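Local coordinates for protein probable ribosomal RNA small subunit methyltransferase (Thermus thermophilus, PDB 2ZUL) that probably methylates 16S ribosomal RNA of the small subunit, using bound S-adenosylmethionine as the methyl donor, at residues P25-Y30 with R76-C81; L344-L349 with K366-E371; H35-K40 with R163-Y168; E230-R235 with F299-T304. All blocks are in the same frame, centred on the assembly; numbering follows the deposited sequence.

Contact 1. Residues P25-Y30 with R76-C81; sequences PGARGY and RAAFRC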
loop_
_atom_site.group_PDB
_atom_site.type_symbol
_atom_site.label_atom_id
_atom_site.label_comp_id
_atom_site.label_asym_id
_atom_site.label_seq_id
_atom_site.Cartn_x
_atom_site.Cartn_y
_atom_site.Cartn_z
ATOM N N PRO A 25 13.349 -0.182 -4.249
ATOM C CA PRO A 25 12.964 -0.604 -2.901
ATOM C C PRO A 25 11.510 -0.192 -2.676
ATOM O O PRO A 25 11.094 0.878 -3.120
ATOM C CB PRO A 25 13.921 0.179 -2.008
ATOM C CG PRO A 25 15.149 0.317 -2.869
ATOM C CD PRO A 25 14.568 0.646 -4.224
ATOM N N GLY A 26 10.740 -1.043 -2.006
ATOM C CA GLY A 26 9.353 -0.717 -1.738
ATOM C C GLY A 26 8.354 -1.110 -2.811
ATOM O O GLY A 26 7.150 -0.961 -2.613
ATOM N N ALA A 27 8.839 -1.606 -3.946
ATOM C CA ALA A 27 7.953 -2.021 -5.032
ATOM C C ALA A 27 7.903 -3.545 -5.112
ATOM O O ALA A 27 8.929 -4.203 -5.299
ATOM C CB ALA A 27 8.432 -1.443 -6.354
ATOM N N ARG A 28 6.701 -4.100 -4.976
ATOM C CA ARG A 28 6.507 -5.546 -5.008
ATOM C C ARG A 28 6.597 -6.110 -6.424
ATOM O O ARG A 28 6.484 -5.371 -7.401
ATOM C CB ARG A 28 5.134 -5.888 -4.418
ATOM C CG ARG A 28 3.964 -5.496 -5.315
ATOM C CD ARG A 28 2.614 -5.643 -4.610
ATOM N NE ARG A 28 1.490 -5.511 -5.541
ATOM C CZ ARG A 28 1.242 -4.429 -6.274
ATOM N NH1 ARG A 28 2.039 -3.368 -6.189
ATOM N NH2 ARG A 28 0.199 -4.408 -7.100
ATOM N N GLY A 29 6.809 -7.420 -6.535
ATOM C CA GLY A 29 6.851 -8.025 -7.856
ATOM C C GLY A 29 8.128 -8.678 -8.346
ATOM O O GLY A 29 8.081 -9.480 -9.281
ATOM N N TYR A 30 9.265 -8.342 -7.747
ATOM C CA TYR A 30 10.522 -8.937 -8.182
ATOM C C TYR A 30 11.052 -9.939 -7.165
ATOM O O TYR A 30 10.964 -9.730 -5.952
ATOM C CB TYR A 30 11.573 -7.859 -8.444
ATOM C CG TYR A 30 12.362 -8.101 -9.713
ATOM C CD1 TYR A 30 11.767 -7.942 -10.964
ATOM C CD2 TYR A 30 13.695 -8.503 -9.666
ATOM C CE1 TYR A 30 12.481 -8.172 -12.139
ATOM C CE2 TYR A 30 14.418 -8.740 -10.835
ATOM C CZ TYR A 30 13.805 -8.569 -12.067
ATOM O OH TYR A 30 14.519 -8.778 -13.224
ATOM N N ARG A 76 2.169 3.325 -5.544
ATOM C CA ARG A 76 2.872 4.369 -6.281
ATOM C C ARG A 76 4.297 3.931 -6.609
ATOM O O ARG A 76 4.797 4.200 -7.699
ATOM C CB ARG A 76 2.915 5.673 -5.483
ATOM C CG ARG A 76 3.069 6.899 -6.370
ATOM C CD ARG A 76 1.764 7.204 -7.098
ATOM N NE ARG A 76 1.938 8.241 -8.111
ATOM C CZ ARG A 76 0.953 8.997 -8.585
ATOM N NH1 ARG A 76 -0.285 8.837 -8.135
ATOM N NH2 ARG A 76 1.210 9.917 -9.506
ATOM N N ALA A 77 4.952 3.269 -5.658
ATOM C CA ALA A 77 6.312 2.795 -5.877
ATOM C C ALA A 77 6.336 1.884 -7.104
ATOM O O ALA A 77 7.191 2.023 -7.980
ATOM C CB ALA A 77 6.813 2.041 -4.647
ATOM N N ALA A 78 5.389 0.953 -7.167
ATOM C CA ALA A 78 5.315 0.031 -8.294
ATOM C C ALA A 78 4.950 0.759 -9.582
ATOM O O ALA A 78 5.474 0.436 -10.651
ATOM C CB ALA A 78 4.292 -1.077 -8.008
ATOM N N PHE A 79 4.052 1.735 -9.487
ATOM C CA PHE A 79 3.635 2.488 -10.669
ATOM C C PHE A 79 4.825 3.240 -11.268
ATOM O O PHE A 79 4.940 3.366 -12.491
ATOM C CB PHE A 79 2.521 3.479 -10.318
ATOM C CG PHE A 79 1.987 4.225 -11.505
ATOM C CD1 PHE A 79 1.155 3.591 -12.424
ATOM C CD2 PHE A 79 2.342 5.550 -11.724
ATOM C CE1 PHE A 79 0.683 4.268 -13.543
ATOM C CE2 PHE A 79 1.877 6.240 -12.845
ATOM C CZ PHE A 79 1.046 5.597 -13.758
ATOM N N ARG A 80 5.711 3.745 -10.414
ATOM C CA ARG A 80 6.891 4.454 -10.911
ATOM C C ARG A 80 7.726 3.503 -11.763
ATOM O O ARG A 80 8.255 3.889 -12.808
ATOM C CB ARG A 80 7.763 4.968 -9.762
ATOM C CG ARG A 80 7.256 6.212 -9.060
ATOM C CD ARG A 80 8.392 6.857 -8.267
ATOM N NE ARG A 80 9.443 7.349 -9.158
ATOM C CZ ARG A 80 10.652 7.734 -8.758
ATOM N NH1 ARG A 80 10.978 7.681 -7.474
ATOM N NH2 ARG A 80 11.538 8.173 -9.647
ATOM N N CYS A 81 7.842 2.258 -11.304
ATOM C CA CYS A 81 8.615 1.249 -12.019
ATOM C C CYS A 81 7.961 0.894 -13.346
ATOM O O CYS A 81 8.626 0.869 -14.381
ATOM C CB CYS A 81 8.771 -0.007 -11.162
ATOM S SG CYS A 81 9.738 0.267 -9.659
#

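Contact 2. Residues L344-L349 with K366-E371; sequences LKYEPL and KVLFAE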
loop_
_atom_site.group_PDB
_atom_site.type_symbol
_atom_site.label_atom_id
_atom_site.label_comp_id
_atom_site.label_asym_id
_atom_site.label_seq_id
_atom_site.Cartn_x
_atom_site.Cartn_y
_atom_site.Cartn_z
ATOM N N LEU A 344 11.516 -3.167 17.635
ATOM C CA LEU A 344 12.279 -2.480 16.596
ATOM C C LEU A 344 13.341 -1.513 17.115
ATOM O O LEU A 344 13.067 -0.643 17.944
ATOM C CB LEU A 344 11.313 -1.788 15.630
ATOM C CG LEU A 344 10.369 -2.788 14.944
ATOM C CD1 LEU A 344 9.449 -2.050 13.979
ATOM C CD2 LEU A 344 11.180 -3.851 14.200
ATOM N N LYS A 345 14.558 -1.674 16.603
ATOM C CA LYS A 345 15.690 -0.867 17.029
ATOM C C LYS A 345 15.783 0.509 16.384
ATOM O O LYS A 345 16.776 0.832 15.735
ATOM C CB LYS A 345 16.982 -1.651 16.794
ATOM C CG LYS A 345 16.983 -3.013 17.502
ATOM C CD LYS A 345 18.313 -3.740 17.364
ATOM C CE LYS A 345 18.582 -4.166 15.928
ATOM N NZ LYS A 345 19.828 -4.983 15.827
ATOM N N TYR A 346 14.750 1.322 16.579
ATOM C CA TYR A 346 14.727 2.671 16.020
ATOM C C TYR A 346 15.661 3.651 16.730
ATOM O O TYR A 346 16.095 4.636 16.131
ATOM C CB TYR A 346 13.309 3.246 16.054
ATOM C CG TYR A 346 12.418 2.780 14.928
ATOM C CD1 TYR A 346 11.470 1.776 15.127
ATOM C CD2 TYR A 346 12.529 3.338 13.656
ATOM C CE1 TYR A 346 10.652 1.344 14.083
ATOM C CE2 TYR A 346 11.722 2.916 12.613
ATOM C CZ TYR A 346 10.783 1.920 12.830
ATOM O OH TYR A 346 9.972 1.512 11.799
ATOM N N GLU A 347 15.968 3.391 18.000
ATOM C CA GLU A 347 16.828 4.292 18.761
ATOM C C GLU A 347 18.147 4.648 18.081
ATOM O O GLU A 347 18.461 5.826 17.914
ATOM C CB GLU A 347 17.099 3.735 20.166
ATOM C CG GLU A 347 15.863 3.690 21.068
ATOM C CD GLU A 347 14.986 2.477 20.824
ATOM O OE1 GLU A 347 15.336 1.642 19.965
ATOM O OE2 GLU A 347 13.944 2.352 21.502
ATOM N N PRO A 348 18.949 3.644 17.687
ATOM C CA PRO A 348 20.211 4.008 17.032
ATOM C C PRO A 348 20.033 4.724 15.690
ATOM O O PRO A 348 20.897 5.495 15.272
ATOM C CB PRO A 348 20.942 2.667 16.907
ATOM C CG PRO A 348 19.829 1.656 16.889
ATOM C CD PRO A 348 18.877 2.193 17.929
ATOM N N LEU A 349 18.909 4.479 15.025
ATOM C CA LEU A 349 18.636 5.123 13.743
ATOM C C LEU A 349 18.336 6.604 13.965
ATOM O O LEU A 349 18.829 7.467 13.234
ATOM C CB LEU A 349 17.448 4.448 13.052
ATOM C CG LEU A 349 17.076 4.952 11.655
ATOM C CD1 LEU A 349 18.289 4.895 10.736
ATOM C CD2 LEU A 349 15.943 4.099 11.103
ATOM N N LYS A 366 6.092 1.781 21.850
ATOM C CA LYS A 366 6.940 2.846 22.350
ATOM C C LYS A 366 6.843 4.034 21.414
ATOM O O LYS A 366 6.808 3.874 20.194
ATOM C CB LYS A 366 8.401 2.386 22.468
ATOM C CG LYS A 366 9.060 1.953 21.164
ATOM C CD LYS A 366 10.472 1.436 21.429
ATOM C CE LYS A 366 11.109 0.850 20.175
ATOM N NZ LYS A 366 12.392 0.156 20.490
ATOM N N VAL A 367 6.770 5.227 21.987
ATOM C CA VAL A 367 6.700 6.435 21.178
ATOM C C VAL A 367 8.037 7.143 21.301
ATOM O O VAL A 367 8.433 7.534 22.401
ATOM C CB VAL A 367 5.595 7.392 21.660
ATOM C CG1 VAL A 367 5.618 8.669 20.818
ATOM C CG2 VAL A 367 4.239 6.717 21.561
ATOM N N LEU A 368 8.728 7.293 20.174
ATOM C CA LEU A 368 10.027 7.958 20.145
ATOM C C LEU A 368 9.876 9.376 19.611
ATOM O O LEU A 368 8.966 9.666 18.828
ATOM C CB LEU A 368 11.009 7.172 19.278
ATOM C CG LEU A 368 11.274 5.736 19.738
ATOM C CD1 LEU A 368 12.238 5.064 18.779
ATOM C CD2 LEU A 368 11.843 5.741 21.155
ATOM N N PHE A 369 10.790 10.247 20.026
ATOM C CA PHE A 369 10.754 11.660 19.661
ATOM C C PHE A 369 12.148 12.171 19.306
ATOM O O PHE A 369 13.147 11.732 19.878
ATOM C CB PHE A 369 10.192 12.443 20.857
ATOM C CG PHE A 369 10.358 13.938 20.764
ATOM C CD1 PHE A 369 9.325 14.742 20.289
ATOM C CD2 PHE A 369 11.538 14.548 21.193
ATOM C CE1 PHE A 369 9.460 16.129 20.245
ATOM C CE2 PHE A 369 11.684 15.933 21.152
ATOM C CZ PHE A 369 10.642 16.726 20.679
ATOM N N ALA A 370 12.208 13.104 18.361
ATOM C CA ALA A 370 13.474 13.694 17.950
ATOM C C ALA A 370 13.235 15.115 17.454
ATOM O O ALA A 370 12.196 15.411 16.864
ATOM C CB ALA A 370 14.121 12.854 16.853
ATOM N N GLU A 371 14.196 15.997 17.708
ATOM C CA GLU A 371 14.080 17.386 17.278
ATOM C C GLU A 371 15.142 17.680 16.226
ATOM O O GLU A 371 16.293 17.279 16.371
ATOM C CB GLU A 371 14.254 18.325 18.475
ATOM C CG GLU A 371 13.960 19.781 18.156
ATOM C CD GLU A 371 14.169 20.693 19.346
ATOM O OE1 GLU A 371 13.636 20.384 20.432
ATOM O OE2 GLU A 371 14.862 21.721 19.191
#

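Contact 3. Residues H35-K40 with R163-Y168; sequences HDLLQK and RREGPY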
loop_
_atom_site.group_PDB
_atom_site.type_symbol
_atom_site.label_atom_id
_atom_site.label_comp_id
_atom_site.label_asym_id
_atom_site.label_seq_id
_atom_site.Cartn_x
_atom_site.Cartn_y
_atom_site.Cartn_z
ATOM N N HIS A 35 4.863 -14.362 -8.569
ATOM C CA HIS A 35 4.945 -13.661 -9.842
ATOM C C HIS A 35 5.865 -14.428 -10.785
ATOM O O HIS A 35 5.614 -14.483 -11.989
ATOM C CB HIS A 35 5.464 -12.230 -9.649
ATOM C CG HIS A 35 4.466 -11.304 -9.026
ATOM N ND1 HIS A 35 4.160 -11.328 -7.681
ATOM C CD2 HIS A 35 3.697 -10.329 -9.568
ATOM C CE1 HIS A 35 3.248 -10.408 -7.422
ATOM N NE2 HIS A 35 2.950 -9.788 -8.551
ATOM N N ASP A 36 6.928 -15.022 -10.244
ATOM C CA ASP A 36 7.855 -15.786 -11.073
ATOM C C ASP A 36 7.161 -16.978 -11.723
ATOM O O ASP A 36 7.358 -17.245 -12.907
ATOM C CB ASP A 36 9.055 -16.289 -10.259
ATOM C CG ASP A 36 10.066 -15.197 -9.967
ATOM O OD1 ASP A 36 10.053 -14.161 -10.668
ATOM O OD2 ASP A 36 10.889 -15.382 -9.046
ATOM N N LEU A 37 6.349 -17.698 -10.956
ATOM C CA LEU A 37 5.659 -18.850 -11.520
ATOM C C LEU A 37 4.694 -18.382 -12.610
ATOM O O LEU A 37 4.536 -19.044 -13.635
ATOM C CB LEU A 37 4.916 -19.627 -10.429
ATOM C CG LEU A 37 4.451 -21.023 -10.857
ATOM C CD1 LEU A 37 5.655 -21.859 -11.285
ATOM C CD2 LEU A 37 3.709 -21.698 -9.708
ATOM N N LEU A 38 4.057 -17.233 -12.398
ATOM C CA LEU A 38 3.140 -16.687 -13.401
ATOM C C LEU A 38 3.883 -16.413 -14.705
ATOM O O LEU A 38 3.415 -16.761 -15.790
ATOM C CB LEU A 38 2.523 -15.373 -12.914
ATOM C CG LEU A 38 1.155 -15.404 -12.241
ATOM C CD1 LEU A 38 0.777 -13.990 -11.819
ATOM C CD2 LEU A 38 0.114 -15.964 -13.208
ATOM N N GLN A 39 5.045 -15.777 -14.589
ATOM C CA GLN A 39 5.854 -15.428 -15.750
ATOM C C GLN A 39 6.232 -16.657 -16.576
ATOM O O GLN A 39 6.425 -16.565 -17.788
ATOM C CB GLN A 39 7.112 -14.677 -15.290
ATOM C CG GLN A 39 7.965 -14.080 -16.405
ATOM C CD GLN A 39 8.919 -15.083 -17.031
ATOM O OE1 GLN A 39 9.428 -15.981 -16.352
ATOM N NE2 GLN A 39 9.182 -14.922 -18.324
ATOM N N LYS A 40 6.324 -17.809 -15.919
ATOM C CA LYS A 40 6.681 -19.054 -16.598
ATOM C C LYS A 40 5.451 -19.787 -17.125
ATOM O O LYS A 40 5.572 -20.747 -17.892
ATOM C CB LYS A 40 7.415 -19.997 -15.637
ATOM C CG LYS A 40 8.754 -19.501 -15.120
ATOM C CD LYS A 40 9.351 -20.508 -14.149
ATOM C CE LYS A 40 10.688 -20.036 -13.613
ATOM N NZ LYS A 40 11.679 -19.871 -14.709
ATOM N N ARG A 163 0.302 -25.307 -13.025
ATOM C CA ARG A 163 1.727 -25.229 -12.741
ATOM C C ARG A 163 1.981 -25.218 -11.239
ATOM O O ARG A 163 1.234 -24.609 -10.477
ATOM C CB ARG A 163 2.335 -23.976 -13.381
ATOM C CG ARG A 163 3.817 -24.116 -13.730
ATOM C CD ARG A 163 4.011 -25.159 -14.822
ATOM N NE ARG A 163 3.397 -24.741 -16.082
ATOM C CZ ARG A 163 3.991 -23.963 -16.984
ATOM N NH1 ARG A 163 5.224 -23.517 -16.773
ATOM N NH2 ARG A 163 3.351 -23.623 -18.094
ATOM N N ARG A 164 3.036 -25.913 -10.827
ATOM C CA ARG A 164 3.414 -25.988 -9.424
ATOM C C ARG A 164 4.924 -25.856 -9.290
ATOM O O ARG A 164 5.674 -26.280 -10.163
ATOM C CB ARG A 164 3.009 -27.335 -8.814
ATOM C CG ARG A 164 1.526 -27.637 -8.779
ATOM C CD ARG A 164 1.273 -28.853 -7.889
ATOM N NE ARG A 164 -0.142 -29.201 -7.797
ATOM C CZ ARG A 164 -0.827 -29.812 -8.758
ATOM N NH1 ARG A 164 -0.227 -30.150 -9.892
ATOM N NH2 ARG A 164 -2.115 -30.079 -8.588
ATOM N N GLU A 165 5.359 -25.256 -8.190
ATOM C CA GLU A 165 6.776 -25.109 -7.898
ATOM C C GLU A 165 6.826 -24.909 -6.395
ATOM O O GLU A 165 6.446 -23.854 -5.884
ATOM C CB GLU A 165 7.381 -23.909 -8.629
ATOM C CG GLU A 165 8.907 -23.942 -8.653
ATOM C CD GLU A 165 9.510 -22.959 -9.636
ATOM O OE1 GLU A 165 9.178 -23.033 -10.841
ATOM O OE2 GLU A 165 10.323 -22.113 -9.206
ATOM N N GLY A 166 7.279 -25.931 -5.680
ATOM C CA GLY A 166 7.306 -25.828 -4.238
ATOM C C GLY A 166 5.865 -25.645 -3.797
ATOM O O GLY A 166 4.984 -26.371 -4.262
ATOM N N PRO A 167 5.582 -24.679 -2.910
ATOM C CA PRO A 167 4.221 -24.427 -2.427
ATOM C C PRO A 167 3.447 -23.474 -3.341
ATOM O O PRO A 167 2.259 -23.232 -3.137
ATOM C CB PRO A 167 4.466 -23.812 -1.058
ATOM C CG PRO A 167 5.671 -22.957 -1.326
ATOM C CD PRO A 167 6.561 -23.878 -2.149
ATOM N N TYR A 168 4.129 -22.944 -4.353
ATOM C CA TYR A 168 3.525 -21.993 -5.280
ATOM C C TYR A 168 2.712 -22.660 -6.379
ATOM O O TYR A 168 3.086 -23.718 -6.896
ATOM C CB TYR A 168 4.621 -21.098 -5.857
ATOM C CG TYR A 168 5.457 -20.517 -4.743
ATOM C CD1 TYR A 168 4.906 -19.608 -3.840
ATOM C CD2 TYR A 168 6.764 -20.953 -4.525
ATOM C CE1 TYR A 168 5.634 -19.153 -2.741
ATOM C CE2 TYR A 168 7.498 -20.508 -3.430
ATOM C CZ TYR A 168 6.927 -19.609 -2.542
ATOM O OH TYR A 168 7.644 -19.175 -1.453
#

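Contact 4. Residues E230-R235 with F299-T304; sequences EGVRGR and FDIIVT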
loop_
_atom_site.group_PDB
_atom_site.type_symbol
_atom_site.label_atom_id
_atom_site.label_comp_id
_atom_site.label_asym_id
_atom_site.label_seq_id
_atom_site.Cartn_x
_atom_site.Cartn_y
_atom_site.Cartn_z
ATOM N N GLU A 230 -3.481 22.513 21.482
ATOM C CA GLU A 230 -3.466 23.512 20.411
ATOM C C GLU A 230 -2.074 23.596 19.795
ATOM O O GLU A 230 -1.821 24.429 18.926
ATOM C CB GLU A 230 -3.845 24.900 20.939
ATOM C CG GLU A 230 -5.277 25.057 21.430
ATOM C CD GLU A 230 -5.478 24.511 22.826
ATOM O OE1 GLU A 230 -4.572 24.697 23.666
ATOM O OE2 GLU A 230 -6.544 23.915 23.088
ATOM N N GLY A 231 -1.184 22.722 20.254
ATOM C CA GLY A 231 0.192 22.707 19.786
ATOM C C GLY A 231 0.474 22.568 18.301
ATOM O O GLY A 231 1.557 22.948 17.852
ATOM N N VAL A 232 -0.467 22.028 17.532
ATOM C CA VAL A 232 -0.241 21.868 16.098
ATOM C C VAL A 232 -1.057 22.855 15.271
ATOM O O VAL A 232 -0.999 22.841 14.043
ATOM C CB VAL A 232 -0.583 20.432 15.620
ATOM C CG1 VAL A 232 0.193 19.409 16.440
ATOM C CG2 VAL A 232 -2.079 20.182 15.731
ATOM N N ARG A 233 -1.803 23.726 15.940
ATOM C CA ARG A 233 -2.632 24.688 15.226
ATOM C C ARG A 233 -1.796 25.577 14.308
ATOM O O ARG A 233 -0.833 26.208 14.746
ATOM C CB ARG A 233 -3.424 25.545 16.218
ATOM C CG ARG A 233 -4.559 26.340 15.578
ATOM C CD ARG A 233 -5.477 26.941 16.637
ATOM N NE ARG A 233 -6.072 25.915 17.491
ATOM C CZ ARG A 233 -7.018 25.065 17.102
ATOM N NH1 ARG A 233 -7.487 25.112 15.862
ATOM N NH2 ARG A 233 -7.491 24.161 17.951
ATOM N N GLY A 234 -2.162 25.604 13.031
ATOM C CA GLY A 234 -1.450 26.423 12.063
ATOM C C GLY A 234 -0.071 25.922 11.662
ATOM O O GLY A 234 0.642 26.592 10.913
ATOM N N ARG A 235 0.310 24.745 12.148
ATOM C CA ARG A 235 1.618 24.189 11.826
ATOM C C ARG A 235 1.529 23.253 10.629
ATOM O O ARG A 235 0.487 22.640 10.391
ATOM C CB ARG A 235 2.174 23.429 13.035
ATOM C CG ARG A 235 2.107 24.220 14.330
ATOM C CD ARG A 235 2.761 25.582 14.168
ATOM N NE ARG A 235 4.215 25.515 14.269
ATOM C CZ ARG A 235 5.032 26.495 13.898
ATOM N NH1 ARG A 235 4.538 27.618 13.392
ATOM N NH2 ARG A 235 6.342 26.359 14.049
ATOM N N PHE A 299 8.631 20.908 6.869
ATOM C CA PHE A 299 7.558 20.849 7.854
ATOM C C PHE A 299 7.990 21.213 9.271
ATOM O O PHE A 299 9.179 21.226 9.588
ATOM C CB PHE A 299 6.965 19.438 7.844
ATOM C CG PHE A 299 6.427 19.025 6.506
ATOM C CD1 PHE A 299 5.093 19.251 6.180
ATOM C CD2 PHE A 299 7.264 18.451 5.551
ATOM C CE1 PHE A 299 4.599 18.916 4.923
ATOM C CE2 PHE A 299 6.779 18.111 4.288
ATOM C CZ PHE A 299 5.443 18.346 3.974
ATOM N N ASP A 300 7.002 21.505 10.113
ATOM C CA ASP A 300 7.236 21.861 11.512
ATOM C C ASP A 300 7.130 20.611 12.380
ATOM O O ASP A 300 7.802 20.488 13.407
ATOM C CB ASP A 300 6.190 22.872 11.988
ATOM C CG ASP A 300 6.154 24.121 11.132
ATOM O OD1 ASP A 300 7.222 24.745 10.955
ATOM O OD2 ASP A 300 5.059 24.478 10.643
ATOM N N ILE A 301 6.267 19.694 11.962
ATOM C CA ILE A 301 6.052 18.451 12.691
ATOM C C ILE A 301 5.863 17.301 11.714
ATOM O O ILE A 301 5.192 17.443 10.695
ATOM C CB ILE A 301 4.783 18.531 13.572
ATOM C CG1 ILE A 301 4.848 19.762 14.477
ATOM C CG2 ILE A 301 4.654 17.268 14.421
ATOM C CD1 ILE A 301 3.541 20.066 15.184
ATOM N N ILE A 302 6.462 16.159 12.026
ATOM C CA ILE A 302 6.309 14.984 11.187
ATOM C C ILE A 302 5.928 13.842 12.115
ATOM O O ILE A 302 6.515 13.687 13.181
ATOM C CB ILE A 302 7.611 14.676 10.415
ATOM C CG1 ILE A 302 7.883 15.821 9.427
ATOM C CG2 ILE A 302 7.490 13.346 9.684
ATOM C CD1 ILE A 302 9.090 15.618 8.523
ATOM N N VAL A 303 4.917 13.072 11.729
ATOM C CA VAL A 303 4.461 11.960 12.556
ATOM C C VAL A 303 4.384 10.690 11.735
ATOM O O VAL A 303 4.167 10.738 10.525
ATOM C CB VAL A 303 3.059 12.239 13.142
ATOM C CG1 VAL A 303 3.103 13.488 14.014
ATOM C CG2 VAL A 303 2.037 12.407 12.016
ATOM N N THR A 304 4.560 9.545 12.388
ATOM C CA THR A 304 4.480 8.293 11.659
ATOM C C THR A 304 4.368 7.041 12.508
ATOM O O THR A 304 4.934 6.945 13.596
ATOM C CB THR A 304 5.707 8.106 10.724
ATOM O OG1 THR A 304 5.492 6.977 9.867
ATOM C CG2 THR A 304 6.976 7.867 11.544
#

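Contact 1. Residues P25-Y30 with R76-C81
A27 turns its methyl group toward helix 76-84 and rests it on a surface made of small side chains and bare backbone. The CB of A27 lies 3.9 Å from C81 SG and 4.0 Å from A78 CA, with the A77 and A78 methyl groups next nearest: A27 CB is 4.2 Å from A77 CB and slightly farther from A78 CB. C81 contributes from the next helical turn, its SG beside its own backbone N and anti to the carbonyl carbon (chi1 -65°).

The two helix alanines also meet the residues flanking A27. A77 CB approaches the carbonyl of G26, 3.6 Å from G26 O, at a position where the backbone angles themselves call for glycine. A78 CB meets the guanidinium of R28 obliquely, at 3.7 Å from R28 NH1. R28 leaves the backbone with CG between N and the carbonyl carbon (chi1 72°) and then runs extended to NE, which carries its charged end past A78. That end is held by residues outside the helix: NH1 by a salt bridge with E73, NH2 by a hydrogen bond with N53.

A77 also touches D288, a residue that binds S-adenosylmethionine, and its side chain is about 5 Å from the cofactor. E73 closes strand 68-73, the topological counterpart of strand 257-262, whose last residue E262 binds the cofactor. The contact thus lies at the C-terminal ends of the strands of an N-terminal Rossmann-like sheet, on the side that meets the S-adenosylmethionine site of the C-terminal domain, where close alanine and glycine packing lets a loop lie against a helix.

Contact 2. Residues L344-L349 with K366-E371
K366 reaches from its strand toward the start of helix 346-354 and joins a backbone carbonyl and a carboxylate there. Its polar contacts converge on the ammonium group: K366 NZ donates to the backbone oxygen L344 O at 2.8 Å, meeting the carbonyl at a C=O...N angle of 152° and tilted 27° from its plane. In the salt bridge, E347 OE2 receives NZ on its syn lone pair at 2.9 Å, while E347 OE1 accepts a weak, longer bond from K366 NZ, 3.3 Å. The lysine and glutamate side chains come from opposite directions, the lysine extended beyond CG and the glutamate bent at chi2 (82°), so that its carboxylate turns back to the strand. A further weak bond from K366 NZ goes to P342 O.

The apolar part is smaller and close. L368 sets CD1 against Y346 CB, 3.4 Å away, and its other branch, CD2, lies 4.0 Å from E347 OE2, giving the carboxylate an aliphatic neighbour. The phenol ring of Y346 leads off from the strand into the interior.

Strand 366-371 runs antiparallel between strands 334-340 and 358-362. The Y346 side chain packs on L338 and S340 of the former and on A319 and V323 of helix 317-329. L344 neighbours F308 and N341, which bind guanosine in another structure of this protein, so helix 346-354 starts between the sheet, helix 317-329 and what is probably the substrate side.

Contact 3. Residues H35-K40 with R163-Y168
L37 spreads its two methyl branches over the hairpin that ends strand 159-165. CD1 goes to the strand, lying 3.8 Å from R163 CG and 3.7 Å from E165 OE1, while CD2 goes to the returning chain, 3.5 Å from Y168 O and 4.0 Å from Y168 CB. The side chains of L37 and E165 slide past each other in opposite directions, so the leucine meets both the CB and the carboxylate of E165. CG stands anti to the backbone N of L37 (chi1 -166°), which carries the fork away from the helix and across to the hairpin. An alanine here would remove both branches and would probably open a gap between the helix and the side chains of R163, E165 and Y168.

One turn on, K40 supplies the only hydrogen bond between the segments: R163 NH1 donates to K40 O at 3.0 Å, a weak bond bent to 133°. The R163 chain folds at chi2 and chi3 to reach it.

The hairpin is the last pair of strands, 159-165 and 168-174, at the edge of a seven-stranded sheet with the strand order of class I methyltransferases. Its type II' turn from E165 to Y168 has G166 and P167 at the corner, with two backbone bonds joining E165 and Y168. P167 lies over one face of the Y168 ring, with its CG 3.7 Å above the plane, over the centre.

Helix 33-41 itself is held from its other side, where L38 packs on V106 and A108 of strand 102-108 and on Y136 and A138 of strand 133-140. L37 O also receives a hydrogen bond from T41 OG1.

Contact 4. Residues E230-R235 with F299-T304
V232 and R235 meet strand 299-304 from two overlapping turns, a type I turn from E230 to R233 and a type II turn from V232 to R235, which bring the CA of R235 to 6.1 Å from the CA of D300, where that strand turns a corner.

R235 and D300 are stacked rather than joined end to end. Their guanidinium and carboxylate planes are only 13° apart, with D300 CG lying 3.5 Å above the guanidinium plane of R235, offset toward its rim. The oxygen D300 OD1 is 3.6 Å from R235 NH2, but no N-H points at it, so the salt bridge is one of charge alone. Bends at chi2 and chi3 fold the arginine over the aspartate. D300 uses its carboxylate more directly elsewhere: OD2 accepts a hydrogen bond from Q236 N, and OD1 forms a salt bridge with R331. An alanine in place of D300 would probably leave Q236 N without its acceptor, and R235 and R331 without the negative charge they share.

Beside this polar stack the contact turns apolar. I301 sends CD1 to V232 CG1, 3.6 Å away, their side chains crossing at about a right angle, and the same methyl lies 4.2 Å from R235 CB. V232 continues into M254 and A256, I301 into V237 and V335.

Q236 begins strand 236-240, parallel neighbour of 299-304 in the C-terminal sheet. Here a helix-to-strand loop is tied to the adjacent strand, at the end of the Rossmann-like methyltransferase fold remote from its cofactor pocket.

In the fold
The four contacts divide between two domains built on sheets of the same strand order, 3-2-1-4-5-7-6. Contacts 1 and 3 lie in the N-terminal domain and touch where G29 O meets H35 CB; contacts 2 and 4 reach the C-terminal sheet, with centres about 18 Å apart. Contact 2 is buried and contact 3 lies on the surface, while contacts 1 and 4 are partly buried. Chemistry follows place: contact 1 depends on methyl and sulfur packing near the cofactor, contact 2 combines a compact salt bridge with leucine packing, contact 3 centres one leucine among long polar side chains, and contact 4 lays a charged stack beside an aliphatic patch. Contacts 3 and 4 occupy opposite sides of the chain's centre.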